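Local structure of 26S proteasome regulatory subunit rpn10 (Schizosaccharomyces pombe, 2X5N) at residues 1-15 with 102-116. The protein serves the 26S proteasome as a regulatory subunit that binds K48-linked polyubiquitin and protects ubiquitin chains from deubiquitinating enzymes, thereby promoting protein degradation. Residues are numbered along the deposited sequence; the frame is centred on the assembly and turned at random.
Sequences VLEATMILIDNSEWM and NKIQRQRIVAFVGSP. With SO4 (sulfate ion), chain B.
Leu2 to Leu8 and Arg106 to Phe112 pair through seven backbone hydrogen bonds, from Arg106 N to Leu2 O through to Phe112 N to Leu8 O (2.9 Å), as parallel neighbours in the middle of the VWA-domain sheet. On the face of Glu3, Thr5 and Arg108, Glu3 OE1 accepts from Arg108 NE (2.8 Å) in a salt bridge, lying in the guanidinium plane and met on its syn side, the carboxylate turned 73° from that plane. Lys39 and Asp139 extend this pair into a network, and a water joins Glu3 OE1 to Arg108 NH2. Leu2 N and Arg106 NE both donate to sulfate O4 and Arg106 NH2 to O1; the ion probably comes from crystallisation. Past the strands, Asp10 CG lies anti to the backbone N (chi1 -172°), bringing OD2 to Gly114 N on its anti side (3.0 Å) and Ser115 OG on its syn side (2.7 Å), while OD1 accepts Ser12 OG and, in an Asx turn, Ser12 N. An alanine here is likely to leave Gly114 N, Ser12 N and both serine hydroxyls without this acceptor, freeing the loops to shift. Pro116 CD sits 3.3 Å from the centroid of the Trp14 six-membered ring, 13° off its normal, a CH-pi contact. Where the ladder ends, the buried Asp10 carboxylate thus supplies the polar link between the loops.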
ATOM      1  N   VAL A   1     -16.577  -3.309   6.119  1.00 12.23           N
ATOM      2  CA  VAL A   1     -16.575  -2.252   5.108  1.00  8.15           C
ATOM      3  C   VAL A   1     -16.550  -2.815   3.680  1.00  6.41           C
ATOM      4  O   VAL A   1     -15.748  -3.701   3.377  1.00  7.76           O
ATOM      5  CB  VAL A   1     -15.321  -1.358   5.304  1.00 11.12           C
ATOM      6  CG1 VAL A   1     -15.227  -0.275   4.272  1.00 12.79           C
ATOM      7  CG2 VAL A   1     -15.327  -0.747   6.710  1.00 14.98           C
ATOM      8  N   LEU A   2     -17.401  -2.268   2.812  1.00  5.50           N
ATOM      9  CA  LEU A   2     -17.387  -2.576   1.396  1.00  4.92           C
ATOM     10  C   LEU A   2     -16.484  -1.571   0.678  1.00  4.29           C
ATOM     11  O   LEU A   2     -16.813  -0.386   0.565  1.00  4.42           O
ATOM     12  CB  LEU A   2     -18.804  -2.539   0.842  1.00  5.94           C
ATOM     13  CG  LEU A   2     -18.914  -2.726  -0.666  1.00  6.11           C
ATOM     14  CD1 LEU A   2     -18.481  -4.102  -1.076  1.00  8.33           C
ATOM     15  CD2 LEU A   2     -20.361  -2.514  -1.103  1.00  9.78           C
ATOM     16  N   GLU A   3     -15.317  -2.052   0.248  1.00  4.96           N
ATOM     17  CA  GLU A   3     -14.298  -1.200  -0.342  1.00  3.65           C
ATOM     18  C   GLU A   3     -13.449  -1.951  -1.375  1.00  3.89           C
ATOM     19  O   GLU A   3     -13.256  -3.168  -1.297  1.00  5.13           O
ATOM     20  CB  GLU A   3     -13.401  -0.565   0.742  1.00  5.50           C
ATOM     21  CG  GLU A   3     -12.578  -1.568   1.559  1.00  6.27           C
ATOM     22  CD  GLU A   3     -11.787  -0.926   2.684  1.00  6.23           C
ATOM     23  OE1 GLU A   3     -11.606   0.305   2.680  1.00  6.93           O
ATOM     24  OE2 GLU A   3     -11.316  -1.665   3.577  1.00  6.41           O
ATOM     25  N   ALA A   4     -12.945  -1.182  -2.333  1.00  3.93           N
ATOM     26  CA  ALA A   4     -11.942  -1.602  -3.299  1.00  3.74           C
ATOM     27  C   ALA A   4     -10.620  -1.032  -2.847  1.00  3.70           C
ATOM     28  O   ALA A   4     -10.525   0.169  -2.547  1.00  5.12           O
ATOM     29  CB  ALA A   4     -12.274  -1.019  -4.665  1.00  5.21           C
ATOM     30  N   THR A   5      -9.586  -1.860  -2.831  1.00  3.39           N
ATOM     31  CA  THR A   5      -8.292  -1.446  -2.304  1.00  3.50           C
ATOM     32  C   THR A   5      -7.215  -1.687  -3.334  1.00  4.52           C
ATOM     33  O   THR A   5      -7.049  -2.811  -3.822  1.00  4.34           O
ATOM     34  CB  THR A   5      -7.927  -2.248  -1.034  1.00  4.63           C
ATOM     35  OG1 THR A   5      -8.947  -2.094  -0.041  1.00  4.39           O
ATOM     36  CG2 THR A   5      -6.614  -1.805  -0.424  1.00  5.56           C
ATOM     37  N   MET A   6      -6.473  -0.631  -3.657  1.00  3.26           N
ATOM     38  CA  MET A   6      -5.262  -0.781  -4.448  1.00  3.42           C
ATOM     39  C   MET A   6      -4.083  -0.898  -3.498  1.00  3.30           C
ATOM     40  O   MET A   6      -3.859   0.000  -2.679  1.00  4.00           O
ATOM     41  CB  MET A   6      -5.041   0.397  -5.394  1.00  5.46           C
ATOM     42  CG  MET A   6      -6.050   0.501  -6.540  1.00  8.58           C
ATOM     43  SD  MET A   6      -6.083  -0.917  -7.634  1.00 10.68           S
ATOM     44  CE  MET A   6      -4.479  -0.961  -8.249  1.00 12.38           C
ATOM     45  N   ILE A   7      -3.360  -2.008  -3.609  1.00  3.23           N
ATOM     46  CA  ILE A   7      -2.174  -2.276  -2.815  1.00  3.44           C
ATOM     47  C   ILE A   7      -0.946  -1.939  -3.664  1.00  3.33           C
ATOM     48  O   ILE A   7      -0.779  -2.464  -4.746  1.00  4.25           O
ATOM     49  CB  ILE A   7      -2.131  -3.744  -2.297  1.00  4.11           C
ATOM     50  CG1 ILE A   7      -3.391  -4.046  -1.458  1.00  4.24           C
ATOM     51  CG2 ILE A   7      -0.882  -3.922  -1.488  1.00  5.35           C
ATOM     52  CD1 ILE A   7      -3.606  -5.486  -1.093  1.00  5.75           C
ATOM     53  N   LEU A   8      -0.130  -1.020  -3.156  1.00  3.54           N
ATOM     54  CA  LEU A   8       1.012  -0.480  -3.862  1.00  4.09           C
ATOM     55  C   LEU A   8       2.283  -0.970  -3.193  1.00  4.78           C
ATOM     56  O   LEU A   8       2.549  -0.647  -2.021  1.00  5.81           O
ATOM     57  CB  LEU A   8       0.997   1.052  -3.812  1.00  4.05           C
ATOM     58  CG  LEU A   8       0.158   1.761  -4.884  1.00  4.20           C
ATOM     59  CD1 LEU A   8      -1.279   1.215  -4.961  1.00  5.47           C
ATOM     60  CD2 LEU A   8       0.120   3.261  -4.629  1.00  6.23           C
ATOM     61  N   ILE A   9       3.064  -1.742  -3.935  1.00  3.87           N
ATOM     62  CA  ILE A   9       4.325  -2.283  -3.424  1.00  4.80           C
ATOM     63  C   ILE A   9       5.492  -1.457  -3.929  1.00  3.82           C
ATOM     64  O   ILE A   9       5.494  -0.958  -5.056  1.00  4.79           O
ATOM     65  CB  ILE A   9       4.524  -3.785  -3.759  1.00  4.89           C
ATOM     66  CG1 ILE A   9       4.521  -4.090  -5.269  1.00  6.10           C
ATOM     67  CG2 ILE A   9       3.467  -4.600  -3.013  1.00  6.77           C
ATOM     68  CD1 ILE A   9       4.942  -5.480  -5.550  1.00  7.61           C
ATOM     69  N   ASP A  10       6.471  -1.296  -3.054  1.00  3.67           N
ATOM     70  CA  ASP A  10       7.719  -0.644  -3.390  1.00  3.93           C
ATOM     71  C   ASP A  10       8.670  -1.714  -3.936  1.00  3.12           C
ATOM     72  O   ASP A  10       9.087  -2.625  -3.208  1.00  3.75           O
ATOM     73  CB  ASP A  10       8.262   0.066  -2.141  1.00  3.89           C
ATOM     74  CG  ASP A  10       9.474   0.946  -2.408  1.00  4.85           C
ATOM     75  OD1 ASP A  10      10.185   0.740  -3.414  1.00  4.93           O
ATOM     76  OD2 ASP A  10       9.712   1.848  -1.572  1.00  4.59           O
ATOM     77  N   ASN A  11       8.963  -1.625  -5.229  1.00  4.02           N
ATOM     78  CA  ASN A  11       9.972  -2.493  -5.863  1.00  4.95           C
ATOM     79  C   ASN A  11      11.170  -1.679  -6.336  1.00  4.68           C
ATOM     80  O   ASN A  11      11.771  -2.003  -7.367  1.00  5.98           O
ATOM     81  CB  ASN A  11       9.380  -3.300  -7.018  1.00  4.51           C
ATOM     82  CG  ASN A  11       8.905  -2.430  -8.149  1.00  4.24           C
ATOM     83  OD1 ASN A  11       8.401  -1.337  -7.924  1.00  5.76           O
ATOM     84  ND2 ASN A  11       9.022  -2.931  -9.383  1.00  5.21           N
ATOM     85  N   SER A  12      11.533  -0.638  -5.571  1.00  4.01           N
ATOM     86  CA  SER A  12      12.744   0.132  -5.850  1.00  4.85           C
ATOM     87  C   SER A  12      13.997  -0.584  -5.360  1.00  4.96           C
ATOM     88  O   SER A  12      13.930  -1.561  -4.608  1.00  5.89           O
ATOM     89  CB  SER A  12      12.680   1.520  -5.210  1.00  5.33           C
ATOM     90  OG  SER A  12      12.928   1.462  -3.822  1.00  8.23           O
ATOM     91  N   GLU A  13      15.158  -0.066  -5.768  1.00  5.88           N
ATOM     92  CA  GLU A  13      16.437  -0.624  -5.358  1.00  6.09           C
ATOM     93  C   GLU A  13      16.628  -0.574  -3.829  1.00  6.04           C
ATOM     94  O   GLU A  13      17.388  -1.360  -3.289  1.00  6.61           O
ATOM     95  CB  GLU A  13      17.597   0.076  -6.065  1.00  7.27           C
ATOM     96  CG  GLU A  13      17.731   1.551  -5.729  1.00  7.57           C
ATOM     97  CD  GLU A  13      18.674   2.295  -6.633  0.88  9.61           C
ATOM     98  OE1 GLU A  13      19.622   1.687  -7.169  0.71 10.22           O
ATOM     99  OE2 GLU A  13      18.470   3.511  -6.801  0.61  9.18           O
ATOM    100  N   TRP A  14      15.905   0.315  -3.151  1.00  5.75           N
ATOM    101  CA  TRP A  14      16.007   0.427  -1.692  1.00  5.28           C
ATOM    102  C   TRP A  14      15.484  -0.832  -0.994  1.00  5.51           C
ATOM    103  O   TRP A  14      15.793  -1.086   0.160  1.00  7.21           O
ATOM    104  CB  TRP A  14      15.232   1.658  -1.213  1.00  6.31           C
ATOM    105  CG  TRP A  14      15.895   2.925  -1.621  1.00  7.58           C
ATOM    106  CD1 TRP A  14      15.908   3.482  -2.867  1.00  9.80           C
ATOM    107  CD2 TRP A  14      16.674   3.765  -0.791  1.00  8.98           C
ATOM    108  NE1 TRP A  14      16.655   4.621  -2.855  1.00 11.30           N
ATOM    109  CE2 TRP A  14      17.141   4.820  -1.592  1.00 11.31           C
ATOM    110  CE3 TRP A  14      17.016   3.738   0.558  1.00 10.51           C
ATOM    111  CZ2 TRP A  14      17.931   5.851  -1.082  1.00 16.20           C
ATOM    112  CZ3 TRP A  14      17.810   4.761   1.063  1.00 14.52           C
ATOM    113  CH2 TRP A  14      18.251   5.793   0.242  1.00 15.14           C
ATOM    114  N   MET A  15      14.683  -1.614  -1.699  1.00  4.93           N
ATOM    115  CA  MET A  15      14.021  -2.759  -1.114  1.00  4.53           C
ATOM    116  C   MET A  15      14.901  -4.024  -1.146  1.00  6.94           C
ATOM    117  O   MET A  15      14.502  -5.043  -0.634  1.00  7.21           O
ATOM    118  CB  MET A  15      12.665  -2.971  -1.815  1.00  5.94           C
ATOM    119  CG  MET A  15      11.746  -1.762  -1.676  1.00  6.21           C
ATOM    120  SD  MET A  15      11.213  -1.454   0.036  1.00  6.34           S
ATOM    121  CE  MET A  15       9.976  -2.728   0.253  1.00  8.10           C
ATOM    122  N   ASN A 102     -17.828  -2.214  -9.430  1.00  6.87           N
ATOM    123  CA  ASN A 102     -18.838  -1.976  -8.399  1.00  7.06           C
ATOM    124  C   ASN A 102     -18.551  -0.656  -7.701  1.00  5.82           C
ATOM    125  O   ASN A 102     -17.709  -0.583  -6.792  1.00  6.45           O
ATOM    126  CB  ASN A 102     -18.849  -3.142  -7.406  1.00  7.49           C
ATOM    127  CG  ASN A 102     -19.848  -2.949  -6.287  1.00  8.27           C
ATOM    128  OD1 ASN A 102     -20.580  -1.959  -6.255  1.00  7.90           O
ATOM    129  ND2 ASN A 102     -19.867  -3.881  -5.339  1.00 10.63           N
ATOM    130  N   LYS A 103     -19.229   0.396  -8.143  1.00  5.36           N
ATOM    131  CA  LYS A 103     -18.916   1.720  -7.650  1.00  6.41           C
ATOM    132  C   LYS A 103     -19.507   2.031  -6.284  1.00  5.96           C
ATOM    133  O   LYS A 103     -19.231   3.079  -5.713  1.00  6.56           O
ATOM    134  CB  LYS A 103     -19.248   2.756  -8.714  1.00  8.62           C
ATOM    135  CG  LYS A 103     -18.218   2.626  -9.850  1.00 14.31           C
ATOM    136  CD  LYS A 103     -18.424   3.562 -10.999  1.00 16.89           C
ATOM    137  CE  LYS A 103     -17.308   3.389 -12.041  1.00 13.33           C
ATOM    138  NZ  LYS A 103     -17.464   2.098 -12.684  1.00 15.91           N
ATOM    139  N   ILE A 104     -20.285   1.105  -5.726  1.00  5.30           N
ATOM    140  CA  ILE A 104     -20.698   1.242  -4.331  1.00  5.88           C
ATOM    141  C   ILE A 104     -19.493   1.075  -3.411  1.00  4.95           C
ATOM    142  O   ILE A 104     -19.472   1.619  -2.315  1.00  6.69           O
ATOM    143  CB  ILE A 104     -21.809   0.248  -3.898  1.00  5.12           C
ATOM    144  CG1 ILE A 104     -22.968   0.242  -4.902  1.00  6.16           C
ATOM    145  CG2 ILE A 104     -22.315   0.619  -2.501  1.00  6.64           C
ATOM    146  CD1 ILE A 104     -24.129  -0.641  -4.507  1.00  8.76           C
ATOM    147  N   GLN A 105     -18.488   0.337  -3.860  1.00  5.43           N
ATOM    148  CA  GLN A 105     -17.277   0.207  -3.058  1.00  5.31           C
ATOM    149  C   GLN A 105     -16.637   1.556  -2.753  1.00  5.04           C
ATOM    150  O   GLN A 105     -16.415   2.362  -3.641  1.00  5.35           O
ATOM    151  CB  GLN A 105     -16.255  -0.645  -3.817  1.00  4.72           C
ATOM    152  CG  GLN A 105     -16.522  -2.139  -3.873  1.00  6.72           C
ATOM    153  CD  GLN A 105     -15.519  -2.809  -4.758  1.00  6.26           C
ATOM    154  OE1 GLN A 105     -15.375  -2.465  -5.933  1.00  9.13           O
ATOM    155  NE2 GLN A 105     -14.714  -3.657  -4.167  1.00  9.30           N
ATOM    156  N   ARG A 106     -16.305   1.747  -1.484  1.00  4.94           N
ATOM    157  CA  ARG A 106     -15.428   2.818  -1.064  1.00  4.80           C
ATOM    158  C   ARG A 106     -14.056   2.621  -1.687  1.00  4.60           C
ATOM    159  O   ARG A 106     -13.739   1.538  -2.175  1.00  5.29           O
ATOM    160  CB  ARG A 106     -15.303   2.815   0.459  1.00  5.12           C
ATOM    161  CG  ARG A 106     -16.632   2.965   1.216  1.00  6.42           C
ATOM    162  CD  ARG A 106     -16.453   2.529   2.651  1.00  9.90           C
ATOM    163  NE  ARG A 106     -17.681   2.488   3.454  1.00 10.06           N
ATOM    164  CZ  ARG A 106     -18.180   3.528   4.108  1.00 12.31           C
ATOM    165  NH1 ARG A 106     -17.597   4.717   4.013  1.00 15.43           N
ATOM    166  NH2 ARG A 106     -19.279   3.385   4.835  1.00 12.13           N
ATOM    167  N   GLN A 107     -13.237   3.663  -1.654  1.00  4.88           N
ATOM    168  CA  GLN A 107     -11.932   3.625  -2.296  1.00  5.18           C
ATOM    169  C   GLN A 107     -10.812   3.730  -1.276  1.00  3.81           C
ATOM    170  O   GLN A 107     -10.820   4.613  -0.416  1.00  5.75           O
ATOM    171  CB  GLN A 107     -11.817   4.758  -3.303  1.00  6.12           C
ATOM    172  CG  GLN A 107     -12.910   4.735  -4.394  1.00  6.02           C
ATOM    173  CD  GLN A 107     -12.717   5.871  -5.371  1.00  9.34           C
ATOM    174  OE1 GLN A 107     -11.812   5.829  -6.177  1.00 12.11           O
ATOM    175  NE2 GLN A 107     -13.540   6.896  -5.283  1.00 11.76           N
ATOM    176  N   ARG A 108      -9.850   2.801  -1.377  1.00  3.89           N
ATOM    177  CA  ARG A 108      -8.726   2.792  -0.446  1.00  3.13           C
ATOM    178  C   ARG A 108      -7.435   2.440  -1.178  1.00  3.43           C
ATOM    179  O   ARG A 108      -7.423   1.610  -2.088  1.00  4.14           O
ATOM    180  CB  ARG A 108      -8.961   1.787   0.693  1.00  4.97           C
ATOM    181  CG  ARG A 108      -7.796   1.687   1.713  1.00  5.13           C
ATOM    182  CD  ARG A 108      -8.125   0.745   2.893  1.00  4.92           C
ATOM    183  NE  ARG A 108      -9.182   1.332   3.703  1.00  5.68           N
ATOM    184  CZ  ARG A 108      -9.007   2.277   4.611  1.00  5.34           C
ATOM    185  NH1 ARG A 108      -7.796   2.661   4.979  1.00  6.91           N
ATOM    186  NH2 ARG A 108     -10.064   2.834   5.164  1.00  6.41           N
ATOM    187  N   ILE A 109      -6.348   3.040  -0.714  1.00  3.42           N
ATOM    188  CA  ILE A 109      -4.993   2.697  -1.118  1.00  3.91           C
ATOM    189  C   ILE A 109      -4.240   2.199   0.106  1.00  3.15           C
ATOM    190  O   ILE A 109      -4.306   2.819   1.159  1.00  3.96           O
ATOM    191  CB  ILE A 109      -4.261   3.943  -1.692  1.00  4.33           C
ATOM    192  CG1 ILE A 109      -4.972   4.378  -2.973  1.00  5.14           C
ATOM    193  CG2 ILE A 109      -2.777   3.634  -1.908  1.00  6.04           C
ATOM    194  CD1 ILE A 109      -4.479   5.697  -3.516  1.00  8.64           C
ATOM    195  N   VAL A 110      -3.515   1.085  -0.031  1.00  3.51           N
ATOM    196  CA  VAL A 110      -2.543   0.647   0.993  1.00  4.15           C
ATOM    197  C   VAL A 110      -1.180   0.638   0.316  1.00  3.29           C
ATOM    198  O   VAL A 110      -0.992  -0.111  -0.624  1.00  5.11           O
ATOM    199  CB  VAL A 110      -2.874  -0.744   1.576  1.00  3.98           C
ATOM    200  CG1 VAL A 110      -1.799  -1.157   2.566  1.00  5.98           C
ATOM    201  CG2 VAL A 110      -4.219  -0.686   2.265  1.00  6.38           C
ATOM    202  N   ALA A 111      -0.275   1.511   0.751  1.00  3.35           N
ATOM    203  CA  ALA A 111       1.004   1.674   0.092  1.00  4.42           C
ATOM    204  C   ALA A 111       2.161   1.390   1.032  1.00  3.91           C
ATOM    205  O   ALA A 111       2.183   1.872   2.173  1.00  6.01           O
ATOM    206  CB  ALA A 111       1.150   3.101  -0.447  1.00  3.96           C
ATOM    207  N   PHE A 112       3.149   0.678   0.516  1.00  3.91           N
ATOM    208  CA  PHE A 112       4.405   0.459   1.200  1.00  4.23           C
ATOM    209  C   PHE A 112       5.429   1.493   0.746  1.00  4.68           C
ATOM    210  O   PHE A 112       5.558   1.765  -0.444  1.00  6.41           O
ATOM    211  CB  PHE A 112       4.954  -0.916   0.859  1.00  5.91           C
ATOM    212  CG  PHE A 112       4.166  -2.062   1.411  1.00  6.27           C
ATOM    213  CD1 PHE A 112       4.583  -2.715   2.565  1.00  6.70           C
ATOM    214  CD2 PHE A 112       3.011  -2.508   0.768  1.00  6.69           C
ATOM    215  CE1 PHE A 112       3.885  -3.803   3.058  1.00  7.13           C
ATOM    216  CE2 PHE A 112       2.310  -3.596   1.265  1.00  6.02           C
ATOM    217  CZ  PHE A 112       2.756  -4.253   2.402  1.00  7.70           C
ATOM    218  N   VAL A 113       6.159   2.060   1.704  1.00  4.54           N
ATOM    219  CA  VAL A 113       7.242   2.972   1.407  1.00  4.77           C
ATOM    220  C   VAL A 113       8.490   2.497   2.147  1.00  3.86           C
ATOM    221  O   VAL A 113       8.539   2.486   3.377  1.00  4.50           O
ATOM    222  CB  VAL A 113       6.891   4.407   1.851  1.00  7.28           C
ATOM    223  CG1 VAL A 113       8.113   5.341   1.651  1.00  8.91           C
ATOM    224  CG2 VAL A 113       5.666   4.915   1.086  1.00 10.60           C
ATOM    225  N   GLY A 114       9.490   2.085   1.372  1.00  4.96           N
ATOM    226  CA  GLY A 114      10.785   1.661   1.898  1.00  4.72           C
ATOM    227  C   GLY A 114      11.917   2.420   1.255  1.00  5.81           C
ATOM    228  O   GLY A 114      13.070   1.987   1.299  1.00  7.05           O
ATOM    229  N   SER A 115      11.589   3.591   0.727  0.70  4.78           N
ATOM    230  CA  SER A 115      12.511   4.400  -0.048  0.70  6.14           C
ATOM    231  C   SER A 115      12.212   5.872   0.209  0.70  6.44           C
ATOM    232  O   SER A 115      11.089   6.237   0.537  0.70  7.13           O
ATOM    233  CB  SER A 115      12.309   4.127  -1.530  0.70  5.99           C
ATOM    234  OG  SER A 115      10.936   4.241  -1.820  0.70  7.13           O
ATOM    235  N   PRO A 116      13.202   6.743   0.001  1.00  7.36           N
ATOM    236  CA  PRO A 116      12.927   8.170   0.072  1.00 10.51           C
ATOM    237  C   PRO A 116      11.783   8.678  -0.770  1.00 10.44           C
ATOM    238  O   PRO A 116      11.713   8.282  -1.918  1.00 12.07           O
ATOM    239  CB  PRO A 116      14.292   8.851  -0.078  1.00 11.45           C
ATOM    240  CG  PRO A 116      15.286   7.771   0.131  1.00 12.99           C
ATOM    241  CD  PRO A 116      14.619   6.474  -0.290  1.00 10.15           C
TER
HETATM  242  S   SO4 B1194     -20.148  -0.364   4.526  0.85  9.24           S
HETATM  243  O1  SO4 B1194     -20.223   0.765   5.453  0.92 13.73           O
HETATM  244  O2  SO4 B1194     -19.811  -1.594   5.267  0.74  9.75           O
HETATM  245  O3  SO4 B1194     -21.461  -0.501   3.912  0.80 11.17           O
HETATM  246  O4  SO4 B1194     -19.169  -0.038   3.532  1.00  9.17           O
HETATM  247  O   HOH W   1     -19.297   0.924   0.252  1.00  6.79           O
HETATM  248  O   HOH W   2     -12.618   2.718   3.508  1.00 11.58           O